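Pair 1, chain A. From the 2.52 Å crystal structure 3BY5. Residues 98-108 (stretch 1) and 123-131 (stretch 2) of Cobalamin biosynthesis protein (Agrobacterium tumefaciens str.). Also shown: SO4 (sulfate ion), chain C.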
# COMPACT_ATOMS: atom_id res chain seq x y z
N VAL A 98 -11.19 -0.38 12.68
CA VAL A 98 -10.78 0.04 11.34
C VAL A 98 -9.27 -0.15 11.12
O VAL A 98 -8.85 -0.68 10.08
CB VAL A 98 -11.21 1.50 11.07
CG1 VAL A 98 -11.09 1.83 9.62
CG2 VAL A 98 -12.65 1.71 11.50
N SER A 99 -8.46 0.25 12.11
CA SER A 99 -7.01 0.07 12.07
C SER A 99 -6.59 -1.39 12.14
O SER A 99 -5.60 -1.78 11.53
CB SER A 99 -6.34 0.81 13.22
OG SER A 99 -6.90 2.09 13.40
N GLU A 100 -7.34 -2.18 12.91
CA GLU A 100 -7.07 -3.61 13.05
C GLU A 100 -7.33 -4.32 11.74
O GLU A 100 -6.51 -5.11 11.28
CB GLU A 100 -7.92 -4.22 14.18
CG GLU A 100 -7.43 -3.89 15.58
CD GLU A 100 -8.42 -4.25 16.68
OE1 GLU A 100 -9.61 -4.48 16.37
OE2 GLU A 100 -8.02 -4.29 17.87
N ALA A 101 -8.46 -4.00 11.11
CA ALA A 101 -8.83 -4.56 9.81
C ALA A 101 -7.91 -4.13 8.67
O ALA A 101 -7.75 -4.87 7.70
CB ALA A 101 -10.28 -4.22 9.49
N ALA A 102 -7.31 -2.94 8.79
CA ALA A 102 -6.32 -2.43 7.82
C ALA A 102 -5.00 -3.16 7.91
O ALA A 102 -4.42 -3.53 6.89
CB ALA A 102 -6.12 -0.94 7.98
N ALA A 103 -4.52 -3.37 9.14
CA ALA A 103 -3.29 -4.11 9.41
C ALA A 103 -3.40 -5.57 8.99
O ALA A 103 -2.45 -6.12 8.45
CB ALA A 103 -2.92 -4.03 10.88
N LEU A 104 -4.56 -6.17 9.23
CA LEU A 104 -4.81 -7.57 8.88
C LEU A 104 -4.96 -7.76 7.39
O LEU A 104 -4.55 -8.78 6.86
CB LEU A 104 -6.05 -8.10 9.59
CG LEU A 104 -5.94 -8.43 11.09
CD1 LEU A 104 -7.28 -8.90 11.62
CD2 LEU A 104 -4.86 -9.46 11.37
N ALA A 105 -5.53 -6.77 6.71
CA ALA A 105 -5.69 -6.82 5.26
C ALA A 105 -4.35 -6.75 4.55
O ALA A 105 -4.10 -7.51 3.61
CB ALA A 105 -6.58 -5.70 4.78
N ALA A 106 -3.49 -5.85 5.01
CA ALA A 106 -2.17 -5.67 4.43
C ALA A 106 -1.25 -6.84 4.75
O ALA A 106 -0.39 -7.18 3.95
CB ALA A 106 -1.57 -4.38 4.90
N ALA A 107 -1.45 -7.42 5.91
CA ALA A 107 -0.72 -8.58 6.35
C ALA A 107 -1.09 -9.79 5.57
O ALA A 107 -0.26 -10.55 5.21
CB ALA A 107 -0.97 -8.82 7.76
N GLY A 108 -2.36 -9.97 5.32
CA GLY A 108 -2.74 -10.99 4.40
C GLY A 108 -3.18 -12.19 5.15
O GLY A 108 -3.59 -12.09 6.26
N VAL A 123 -3.22 9.00 17.88
CA VAL A 123 -2.87 8.11 16.79
C VAL A 123 -3.04 6.68 17.28
O VAL A 123 -2.43 6.27 18.27
CB VAL A 123 -1.41 8.33 16.30
CG1 VAL A 123 -1.09 7.43 15.11
CG2 VAL A 123 -1.17 9.78 15.91
N THR A 124 -3.91 5.92 16.61
CA THR A 124 -4.14 4.52 16.92
C THR A 124 -3.20 3.62 16.13
O THR A 124 -2.99 3.83 14.94
CB THR A 124 -5.60 4.11 16.63
OG1 THR A 124 -6.48 5.09 17.19
CG2 THR A 124 -5.92 2.75 17.22
N VAL A 125 -2.61 2.65 16.82
CA VAL A 125 -1.68 1.71 16.21
C VAL A 125 -2.13 0.29 16.53
O VAL A 125 -2.25 -0.08 17.70
CB VAL A 125 -0.24 1.91 16.73
CG1 VAL A 125 0.74 1.06 15.93
CG2 VAL A 125 0.16 3.39 16.68
N ALA A 126 -2.38 -0.49 15.48
CA ALA A 126 -2.69 -1.92 15.59
C ALA A 126 -1.57 -2.73 14.96
O ALA A 126 -1.21 -2.49 13.82
CB ALA A 126 -3.99 -2.24 14.91
N ILE A 127 -1.02 -3.70 15.70
CA ILE A 127 0.06 -4.52 15.15
C ILE A 127 -0.43 -5.93 14.79
O ILE A 127 -1.00 -6.63 15.63
CB ILE A 127 1.32 -4.56 16.07
CG1 ILE A 127 1.98 -3.18 16.14
CG2 ILE A 127 2.37 -5.55 15.56
CD1 ILE A 127 1.64 -2.40 17.38
N ALA A 128 -0.21 -6.32 13.54
CA ALA A 128 -0.48 -7.67 13.08
C ALA A 128 0.79 -8.36 12.60
O ALA A 128 1.69 -7.70 12.08
CB ALA A 128 -1.52 -7.66 11.97
N MSE A 129 0.87 -9.67 12.80
CA MSE A 129 1.94 -10.50 12.24
C MSE A 129 1.35 -11.59 11.37
O MSE A 129 0.29 -12.12 11.67
CB MSE A 129 2.78 -11.12 13.34
CG MSE A 129 4.11 -10.44 13.56
SE MSE A 129 4.62 -10.44 15.44
CE MSE A 129 6.40 -9.66 15.30
N THR A 130 2.05 -11.93 10.29
CA THR A 130 1.56 -12.92 9.34
C THR A 130 2.19 -14.29 9.57
O THR A 130 3.11 -14.42 10.38
CB THR A 130 1.75 -12.44 7.88
OG1 THR A 130 0.95 -13.26 7.01
CG2 THR A 130 3.21 -12.50 7.46
N SER A 131 1.68 -15.30 8.86
CA SER A 131 2.12 -16.70 8.97
C SER A 131 3.64 -16.92 8.88
O SER A 131 4.19 -17.69 9.67
CB SER A 131 1.41 -17.56 7.91
OG SER A 131 0.00 -17.46 8.02
S SO4 C . -9.46 2.66 15.26
O1 SO4 C . -9.22 3.12 13.89
O2 SO4 C . -8.63 1.50 15.55
O3 SO4 C . -9.13 3.72 16.20
O4 SO4 C . -10.86 2.30 15.41

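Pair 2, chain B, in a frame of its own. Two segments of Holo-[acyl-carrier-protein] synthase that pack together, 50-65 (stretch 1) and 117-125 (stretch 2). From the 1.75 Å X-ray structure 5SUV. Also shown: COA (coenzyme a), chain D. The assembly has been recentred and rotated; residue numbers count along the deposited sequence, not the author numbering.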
# COMPACT_ATOMS: atom_id res chain seq x y z
N LEU B 50 14.89 10.33 -7.49
CA LEU B 50 13.74 10.98 -8.12
C LEU B 50 12.50 10.10 -8.05
O LEU B 50 11.39 10.60 -7.83
CB LEU B 50 14.05 11.33 -9.57
CG LEU B 50 14.85 12.58 -9.88
CD1 LEU B 50 15.16 12.64 -11.36
CD2 LEU B 50 14.08 13.81 -9.45
N ALA B 51 12.66 8.79 -8.27
CA ALA B 51 11.50 7.90 -8.27
C ALA B 51 10.79 7.91 -6.93
O ALA B 51 9.56 7.99 -6.86
CB ALA B 51 11.93 6.48 -8.64
N LYS B 52 11.55 7.81 -5.83
CA LYS B 52 10.96 7.79 -4.50
C LYS B 52 10.26 9.10 -4.19
O LYS B 52 9.15 9.11 -3.64
CB LYS B 52 12.04 7.51 -3.45
CG LYS B 52 12.50 6.04 -3.41
CD LYS B 52 13.46 5.76 -2.28
CE LYS B 52 13.88 4.29 -2.28
NZ LYS B 52 14.94 4.00 -1.28
N ARG B 53 10.89 10.22 -4.53
CA ARG B 53 10.26 11.52 -4.30
C ARG B 53 8.99 11.66 -5.13
O ARG B 53 7.95 12.09 -4.62
CB ARG B 53 11.24 12.66 -4.61
CG ARG B 53 12.52 12.66 -3.79
CD ARG B 53 12.26 12.44 -2.32
NE ARG B 53 13.38 12.84 -1.46
CZ ARG B 53 14.47 12.11 -1.25
NH1 ARG B 53 14.63 10.93 -1.84
NH2 ARG B 53 15.42 12.55 -0.44
N PHE B 54 9.05 11.26 -6.40
CA PHE B 54 7.87 11.35 -7.26
C PHE B 54 6.73 10.51 -6.70
O PHE B 54 5.59 10.99 -6.59
CB PHE B 54 8.25 10.91 -8.68
CG PHE B 54 7.19 11.16 -9.70
CD1 PHE B 54 6.82 12.44 -10.04
CD2 PHE B 54 6.56 10.10 -10.33
CE1 PHE B 54 5.83 12.67 -10.98
CE2 PHE B 54 5.58 10.32 -11.28
CZ PHE B 54 5.23 11.62 -11.61
N ALA B 55 7.01 9.27 -6.30
CA ALA B 55 5.95 8.43 -5.76
C ALA B 55 5.40 9.00 -4.46
O ALA B 55 4.19 9.01 -4.23
CB ALA B 55 6.43 7.00 -5.53
N ALA B 56 6.29 9.46 -3.58
CA ALA B 56 5.86 9.96 -2.28
C ALA B 56 5.02 11.23 -2.44
O ALA B 56 4.01 11.40 -1.74
CB ALA B 56 7.08 10.24 -1.40
N LYS B 57 5.42 12.12 -3.34
CA LYS B 57 4.64 13.33 -3.54
C LYS B 57 3.29 13.01 -4.17
O LYS B 57 2.26 13.57 -3.79
CB LYS B 57 5.42 14.30 -4.41
CG LYS B 57 6.75 14.70 -3.80
CD LYS B 57 7.64 15.38 -4.81
CE LYS B 57 9.06 15.60 -4.28
NZ LYS B 57 9.28 17.02 -3.84
N GLU B 58 3.26 12.08 -5.13
CA GLU B 58 1.98 11.74 -5.72
C GLU B 58 1.06 11.08 -4.70
O GLU B 58 -0.14 11.38 -4.65
CB GLU B 58 2.18 10.85 -6.95
CG GLU B 58 2.80 11.57 -8.12
CD GLU B 58 2.54 10.89 -9.45
OE1 GLU B 58 2.31 11.59 -10.46
OE2 GLU B 58 2.56 9.64 -9.49
N ALA B 59 1.60 10.18 -3.86
CA ALA B 59 0.76 9.55 -2.85
C ALA B 59 0.29 10.57 -1.84
O ALA B 59 -0.86 10.51 -1.38
CB ALA B 59 1.49 8.41 -2.15
N PHE B 60 1.16 11.52 -1.48
CA PHE B 60 0.73 12.61 -0.60
C PHE B 60 -0.46 13.35 -1.19
O PHE B 60 -1.48 13.57 -0.53
CB PHE B 60 1.89 13.57 -0.34
CG PHE B 60 1.53 14.73 0.56
CD1 PHE B 60 0.89 15.85 0.04
CD2 PHE B 60 1.81 14.69 1.91
CE1 PHE B 60 0.55 16.92 0.86
CE2 PHE B 60 1.47 15.75 2.74
CZ PHE B 60 0.83 16.86 2.21
N ALA B 61 -0.35 13.76 -2.46
CA ALA B 61 -1.39 14.58 -3.06
C ALA B 61 -2.72 13.82 -3.14
O ALA B 61 -3.80 14.41 -3.03
CB ALA B 61 -0.90 15.04 -4.44
N LYS B 62 -2.65 12.50 -3.25
CA LYS B 62 -3.85 11.70 -3.20
C LYS B 62 -4.40 11.61 -1.78
O LYS B 62 -5.61 11.63 -1.57
CB LYS B 62 -3.56 10.31 -3.73
CG LYS B 62 -3.23 10.25 -5.21
CD LYS B 62 -2.96 8.82 -5.61
CE LYS B 62 -2.46 8.76 -7.01
NZ LYS B 62 -2.01 7.40 -7.35
N ALA B 63 -3.51 11.44 -0.80
CA ALA B 63 -3.96 11.27 0.58
C ALA B 63 -4.66 12.50 1.12
O ALA B 63 -5.44 12.40 2.06
CB ALA B 63 -2.76 10.92 1.46
N VAL B 64 -4.35 13.69 0.59
CA VAL B 64 -5.05 14.89 1.01
C VAL B 64 -6.18 15.24 0.05
O VAL B 64 -6.81 16.29 0.19
CB VAL B 64 -4.08 16.07 1.23
CG1 VAL B 64 -3.05 15.73 2.30
CG2 VAL B 64 -3.36 16.49 -0.03
N GLY B 65 -6.49 14.35 -0.89
CA GLY B 65 -7.74 14.43 -1.61
C GLY B 65 -7.78 15.40 -2.78
O GLY B 65 -8.85 15.58 -3.36
N THR B 117 10.25 -1.36 -9.60
CA THR B 117 9.03 -0.80 -9.02
C THR B 117 9.37 -0.04 -7.74
O THR B 117 9.98 -0.61 -6.82
CB THR B 117 8.02 -1.91 -8.74
OG1 THR B 117 7.67 -2.56 -9.97
CG2 THR B 117 6.76 -1.35 -8.12
N VAL B 118 8.97 1.22 -7.68
CA VAL B 118 9.02 2.00 -6.45
C VAL B 118 7.59 2.20 -5.98
O VAL B 118 6.69 2.49 -6.78
CB VAL B 118 9.73 3.35 -6.64
CG1 VAL B 118 9.72 4.13 -5.33
CG2 VAL B 118 11.14 3.13 -7.10
N LEU B 119 7.37 2.02 -4.69
CA LEU B 119 6.05 2.07 -4.11
C LEU B 119 6.02 3.05 -2.94
O LEU B 119 6.95 3.08 -2.13
CB LEU B 119 5.65 0.68 -3.64
CG LEU B 119 4.38 0.46 -2.85
CD1 LEU B 119 3.21 0.96 -3.65
CD2 LEU B 119 4.26 -1.03 -2.56
N ALA B 120 4.94 3.83 -2.85
CA ALA B 120 4.71 4.74 -1.74
C ALA B 120 3.29 4.57 -1.20
O ALA B 120 2.34 4.43 -1.97
CB ALA B 120 4.94 6.22 -2.15
N PHE B 121 3.17 4.59 0.12
CA PHE B 121 1.89 4.62 0.82
C PHE B 121 1.89 5.81 1.78
O PHE B 121 2.89 6.06 2.45
CB PHE B 121 1.64 3.35 1.64
CG PHE B 121 1.17 2.17 0.84
CD1 PHE B 121 2.05 1.46 0.05
CD2 PHE B 121 -0.15 1.76 0.91
CE1 PHE B 121 1.62 0.36 -0.67
CE2 PHE B 121 -0.59 0.66 0.20
CZ PHE B 121 0.30 -0.05 -0.60
N VAL B 122 0.76 6.51 1.85
CA VAL B 122 0.63 7.69 2.69
C VAL B 122 -0.73 7.66 3.37
O VAL B 122 -1.76 7.40 2.73
CB VAL B 122 0.77 8.99 1.87
CG1 VAL B 122 0.46 10.21 2.72
CG2 VAL B 122 2.16 9.11 1.26
N VAL B 123 -0.75 8.02 4.65
CA VAL B 123 -1.98 8.22 5.39
C VAL B 123 -1.97 9.59 6.03
O VAL B 123 -1.07 9.90 6.83
CB VAL B 123 -2.19 7.14 6.47
CG1 VAL B 123 -3.50 7.37 7.19
CG2 VAL B 123 -2.14 5.75 5.84
N ALA B 124 -2.98 10.39 5.74
CA ALA B 124 -3.18 11.68 6.37
C ALA B 124 -4.25 11.56 7.44
O ALA B 124 -5.34 11.02 7.18
CB ALA B 124 -3.57 12.71 5.31
N GLU B 125 -3.95 12.03 8.65
CA GLU B 125 -4.84 11.93 9.79
C GLU B 125 -5.43 13.28 10.17
O GLU B 125 -4.78 14.32 10.04
CB GLU B 125 -4.13 11.39 11.03
CG GLU B 125 -3.58 10.02 10.92
CD GLU B 125 -2.73 9.71 12.11
OE1 GLU B 125 -3.30 9.51 13.19
OE2 GLU B 125 -1.49 9.73 11.98
N1A COA D . -7.47 12.68 -4.69
C2A COA D . -7.08 11.40 -4.55
N3A COA D . -6.86 10.52 -5.52
C4A COA D . -7.07 11.00 -6.79
C5A COA D . -7.49 12.33 -7.12
C6A COA D . -7.67 13.13 -5.97
N6A COA D . -8.07 14.34 -6.09
N7A COA D . -7.62 12.50 -8.42
C8A COA D . -7.28 11.32 -8.88
N9A COA D . -6.95 10.40 -7.95
C1B COA D . -6.57 8.97 -8.12
C2B COA D . -7.73 8.22 -8.93
O2B COA D . -8.09 7.06 -8.31
C3B COA D . -6.95 7.97 -10.26
O3B COA D . -7.28 6.86 -10.87
P3B COA D . -8.95 6.70 -11.45
O7A COA D . -9.25 7.94 -11.96
O8A COA D . -9.70 6.34 -10.21
O9A COA D . -8.76 5.65 -12.42
C4B COA D . -5.54 7.79 -9.67
O4B COA D . -5.39 8.85 -8.81
C5B COA D . -4.41 7.78 -10.70
O5B COA D . -3.24 7.49 -10.03
P1A COA D . -2.00 7.14 -10.99
O1A COA D . -2.32 6.05 -11.81
O2A COA D . -0.80 7.19 -10.09
O3A COA D . -2.14 8.43 -12.02
P2A COA D . -1.07 9.59 -12.08
O4A COA D . -1.52 10.39 -13.15
O5A COA D . 0.32 9.04 -11.94
O6A COA D . -1.24 10.56 -10.69
CBP COA D . -2.40 12.44 -9.81
CCP COA D . -2.45 11.08 -10.59
CDP COA D . -3.58 12.49 -8.91
CEP COA D . -1.16 12.66 -9.00
CAP COA D . -2.51 13.50 -10.84
OAP COA D . -3.75 13.43 -11.46
C9P COA D . -2.36 14.89 -10.29
O9P COA D . -3.21 15.35 -9.61
N8P COA D . -1.25 15.64 -10.62
C7P COA D . -0.20 15.14 -11.46
C6P COA D . 0.14 16.24 -12.48
C5P COA D . 1.61 16.21 -12.70
O5P COA D . 2.34 17.03 -12.24
N4P COA D . 2.12 15.18 -13.47
C3P COA D . 3.57 15.08 -13.66
C2P COA D . 4.13 16.29 -14.36
S1P COA D . 5.91 16.12 -14.30

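What backbone arrangement do the two pairs share? In each, a helix lies across a strand that runs in roughly the same direction: the axes cross at -36° in pair 1 and -32° in pair 2, with closest approaches of 7.5 and 7.3 Å. Fourteen central residues superpose with an RMSD of 0.4 Å. The register also agrees, since Ala A103 sits nearest Ala A128 by CA position, and their counterparts Ala B59 and Val B122 are nearest each other in pair 2. The likeness fades toward the end of the strand, where Thr A130 and Ala B124 lie 1.9 Å apart at CA.

What lets the helix come so close to the strand? Small side chains at the crossing do, above all the matched alanines Ala A103 and Ala B59, whose side-chain centres fall 0.2 Å apart. Across from them, Ala A126 matches Ala B120, and both point their CB toward the helix. The backbone itself then becomes part of the packing surface: Ala A126 CB lies 3.8 Å from Ser A99 O, and Ala B120 CB lies 3.6 Å from Ala B55 O. On both strands the alternate residues, Val A125 and Ile A127 in pair 1 and Leu B119 and Phe B121 in pair 2, point away, leaving Thr A124, Ala A126 and Ala A128 in pair 1, and Val B118, Ala B120 and Val B122 in pair 2, to face the helix.

How do different side chains fill the space beside these alanines? Ala A128 matches Val B122, and the larger residue reaches two helix alanines closely, with Val B122 CG2 3.5 Å from Ala B59 CB and Val B122 CG1 3.5 Å from Ala B63 CB. In pair 1 the corresponding gaps are wider, Ala A128 CB being 4.0 Å from Ala A103 CB and 4.4 Å from Ala A107 CB. There Leu A104 helps: its CB points sideways, but its end comes nearer and brings CD2 to 3.8 Å from Ala A128 CB. Its counterpart Phe B60 points its CB away, and its closest contact is through the backbone, with N 3.8 Å from Val B122 CG2.

Where do polar groups enter? At the start of the contact, Ser A99 and Thr A124 occupy the positions of Ala B55 and Val B118. Their side chains meet at 4.0 Å between Ser A99 OG and Thr A124 CG2, while their hydroxyls hydrogen-bond one sulfate, probably from the crystallisation liquor: Ser A99 OG to O1 at 2.6 Å and Thr A124 OG1 to O3 at 3.1 Å. Pair 2 is purely apolar here, with Ala B55 CB 4.4 Å from Val B118 CG1, and Ala B51 CB adds a contact to Val B118 CG2 at 3.8 Å. At the other end, Thr A130 OG1 lies 3.5 Å from Ala A107 O, at best a weak hydrogen bond, whereas Ala B124 CB simply packs 3.8 Å from Ala B63 O. No hydrogen bond joins the two stretches of pair 2.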